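Local coordinates for CurK, CurL fusion protein (Moorea producens 3L, PDB 4MYZ) that is an engineered fusion of the CurK C-terminal and CurL N-terminal docking domains, which probably pair to connect two modules of the curacin A polyketide synthase, at residues Q24-L29 with Q58-A63. Numbering follows the deposited sequence.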
loop_
_atom_site.group_PDB
_atom_site.type_symbol
_atom_site.label_atom_id
_atom_site.label_comp_id
_atom_site.label_asym_id
_atom_site.label_seq_id
_atom_site.Cartn_x
_atom_site.Cartn_y
_atom_site.Cartn_z
ATOM N N GLN B 24 -7.421 6.542 -3.194
ATOM C CA GLN B 24 -7.459 6.764 -4.635
ATOM C C GLN B 24 -6.411 5.918 -5.361
ATOM O O GLN B 24 -6.656 5.371 -6.442
ATOM C CB GLN B 24 -7.228 8.237 -4.950
ATOM C CG GLN B 24 -8.348 9.193 -4.544
ATOM C CD GLN B 24 -7.828 10.635 -4.466
ATOM O OE1 GLN B 24 -6.807 10.973 -5.071
ATOM N NE2 GLN B 24 -8.492 11.469 -3.683
ATOM N N GLU B 25 -5.217 5.810 -4.795
ATOM C CA GLU B 25 -4.208 4.982 -5.423
ATOM C C GLU B 25 -4.575 3.508 -5.391
ATOM O O GLU B 25 -4.322 2.802 -6.362
ATOM C CB GLU B 25 -2.837 5.188 -4.795
ATOM C CG GLU B 25 -1.700 4.938 -5.750
ATOM C CD GLU B 25 -1.638 5.950 -6.900
ATOM O OE1 GLU B 25 -1.158 5.561 -7.958
ATOM O OE2 GLU B 25 -2.032 7.131 -6.730
ATOM N N ILE B 26 -5.189 3.055 -4.292
ATOM C CA ILE B 26 -5.628 1.657 -4.194
ATOM C C ILE B 26 -6.682 1.333 -5.258
ATOM O O ILE B 26 -6.638 0.274 -5.892
ATOM C CB ILE B 26 -6.150 1.337 -2.787
ATOM C CG1 ILE B 26 -5.010 1.402 -1.768
ATOM C CG2 ILE B 26 -6.782 -0.026 -2.764
ATOM C CD1 ILE B 26 -5.443 1.318 -0.340
ATOM N N GLU B 27 -7.655 2.232 -5.429
ATOM C CA GLU B 27 -8.659 2.063 -6.495
ATOM C C GLU B 27 -7.992 1.893 -7.867
ATOM O O GLU B 27 -8.359 1.002 -8.652
ATOM C CB GLU B 27 -9.598 3.268 -6.531
ATOM C CG GLU B 27 -10.606 3.260 -7.681
ATOM C CD GLU B 27 -11.622 2.133 -7.605
ATOM O OE1 GLU B 27 -11.860 1.598 -6.500
ATOM O OE2 GLU B 27 -12.159 1.764 -8.677
ATOM N N ALA B 28 -7.004 2.737 -8.183
ATOM C CA ALA B 28 -6.327 2.644 -9.462
ATOM C C ALA B 28 -5.589 1.307 -9.607
ATOM O O ALA B 28 -5.571 0.709 -10.675
ATOM C CB ALA B 28 -5.361 3.797 -9.608
ATOM N N LEU B 29 -4.941 0.877 -8.539
ATOM C CA LEU B 29 -4.211 -0.381 -8.535
ATOM C C LEU B 29 -5.148 -1.564 -8.699
ATOM O O LEU B 29 -4.811 -2.519 -9.407
ATOM C CB LEU B 29 -3.413 -0.479 -7.241
ATOM C CG LEU B 29 -2.464 -1.613 -6.937
ATOM C CD1 LEU B 29 -1.342 -1.595 -7.949
ATOM C CD2 LEU B 29 -1.928 -1.424 -5.530
ATOM N N GLN B 58 -5.073 -0.140 6.674
ATOM C CA GLN B 58 -5.423 -1.562 6.530
ATOM C C GLN B 58 -5.604 -1.907 5.066
ATOM O O GLN B 58 -5.116 -2.953 4.598
ATOM C CB GLN B 58 -6.692 -1.892 7.313
ATOM C CG GLN B 58 -6.440 -1.970 8.826
ATOM C CD GLN B 58 -7.713 -2.043 9.646
ATOM O OE1 GLN B 58 -8.734 -1.478 9.305
ATOM N NE2 GLN B 58 -7.592 -2.656 10.831
ATOM N N ARG B 59 -6.364 -1.076 4.344
ATOM C CA ARG B 59 -6.515 -1.318 2.917
ATOM C C ARG B 59 -5.178 -1.259 2.175
ATOM O O ARG B 59 -4.957 -1.998 1.215
ATOM C CB ARG B 59 -7.527 -0.378 2.282
ATOM C CG ARG B 59 -8.944 -0.541 2.758
ATOM C CD ARG B 59 -9.865 0.087 1.737
ATOM N NE ARG B 59 -11.284 0.048 2.073
ATOM C CZ ARG B 59 -12.096 -0.961 1.817
ATOM N NH1 ARG B 59 -11.645 -2.086 1.287
ATOM N NH2 ARG B 59 -13.392 -0.827 2.088
ATOM N N ALA B 60 -4.290 -0.375 2.615
ATOM C CA ALA B 60 -2.964 -0.254 1.998
ATOM C C ALA B 60 -2.191 -1.528 2.168
ATOM O O ALA B 60 -1.517 -1.942 1.230
ATOM C CB ALA B 60 -2.189 0.902 2.549
ATOM N N LEU B 61 -2.236 -2.160 3.336
ATOM C CA LEU B 61 -1.518 -3.418 3.527
ATOM C C LEU B 61 -2.016 -4.467 2.533
ATOM O O LEU B 61 -1.236 -5.175 1.922
ATOM C CB LEU B 61 -1.675 -3.906 4.969
ATOM C CG LEU B 61 -1.003 -5.244 5.272
ATOM C CD1 LEU B 61 0.463 -5.214 4.904
ATOM C CD2 LEU B 61 -1.242 -5.619 6.727
ATOM N N ILE B 62 -3.341 -4.579 2.423
ATOM C CA ILE B 62 -3.923 -5.581 1.497
ATOM C C ILE B 62 -3.461 -5.288 0.057
ATOM O O ILE B 62 -3.045 -6.205 -0.663
ATOM C CB ILE B 62 -5.452 -5.591 1.622
ATOM C CG1 ILE B 62 -5.858 -6.140 2.988
ATOM C CG2 ILE B 62 -6.091 -6.391 0.514
ATOM C CD1 ILE B 62 -7.293 -5.893 3.353
ATOM N N ALA B 63 -3.502 -4.025 -0.345
ATOM C CA ALA B 63 -3.163 -3.644 -1.708
ATOM C C ALA B 63 -1.683 -3.865 -1.984
ATOM O O ALA B 63 -1.325 -4.293 -3.102
ATOM C CB ALA B 63 -3.524 -2.186 -1.926
#
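Ile26, on the CurK helix 15-32, sets its CD1 methyl on the peptide link between Arg59 and Ala60 of the CurL helix 56-71 and its CG1 and CG2 against Ala63 CB. CG1 sits beside the backbone N of Ile26 (chi1 -67°), and the chain runs on from it to the methyl. Ile26 CD1 rests 3.6 Å from Arg59 C and equally near Ala60 N. Arg59 adds its CB to Ile26 CD1 at 3.8 Å, then leads its guanidinium end away from the CurK segment. Ala63 CB lies 3.9 Å from Ile26 CG1 and 4.0 Å from Ile26 CG2. Leu29 CD2 lies 3.8 Å from Ala63 O and also touches Ala63 CB. No hydrogen bond links the segments; the contact is apolar and mostly buried. An alanine in place of Ile26 would probably open a gap over the Arg59–Ala60 peptide and leave Ala63 CB with Leu29 CD2 but without the isoleucine branches. Glu25 forms a salt bridge with Arg68 of the second subunit, whose Leu71 packs on Leu29. Segments 24-29 and 58-63, from the two parts of an engineered fusion, run in roughly the same direction, their axes 28° apart: apolar helix-helix packing in a two-subunit helical-bundle docking complex.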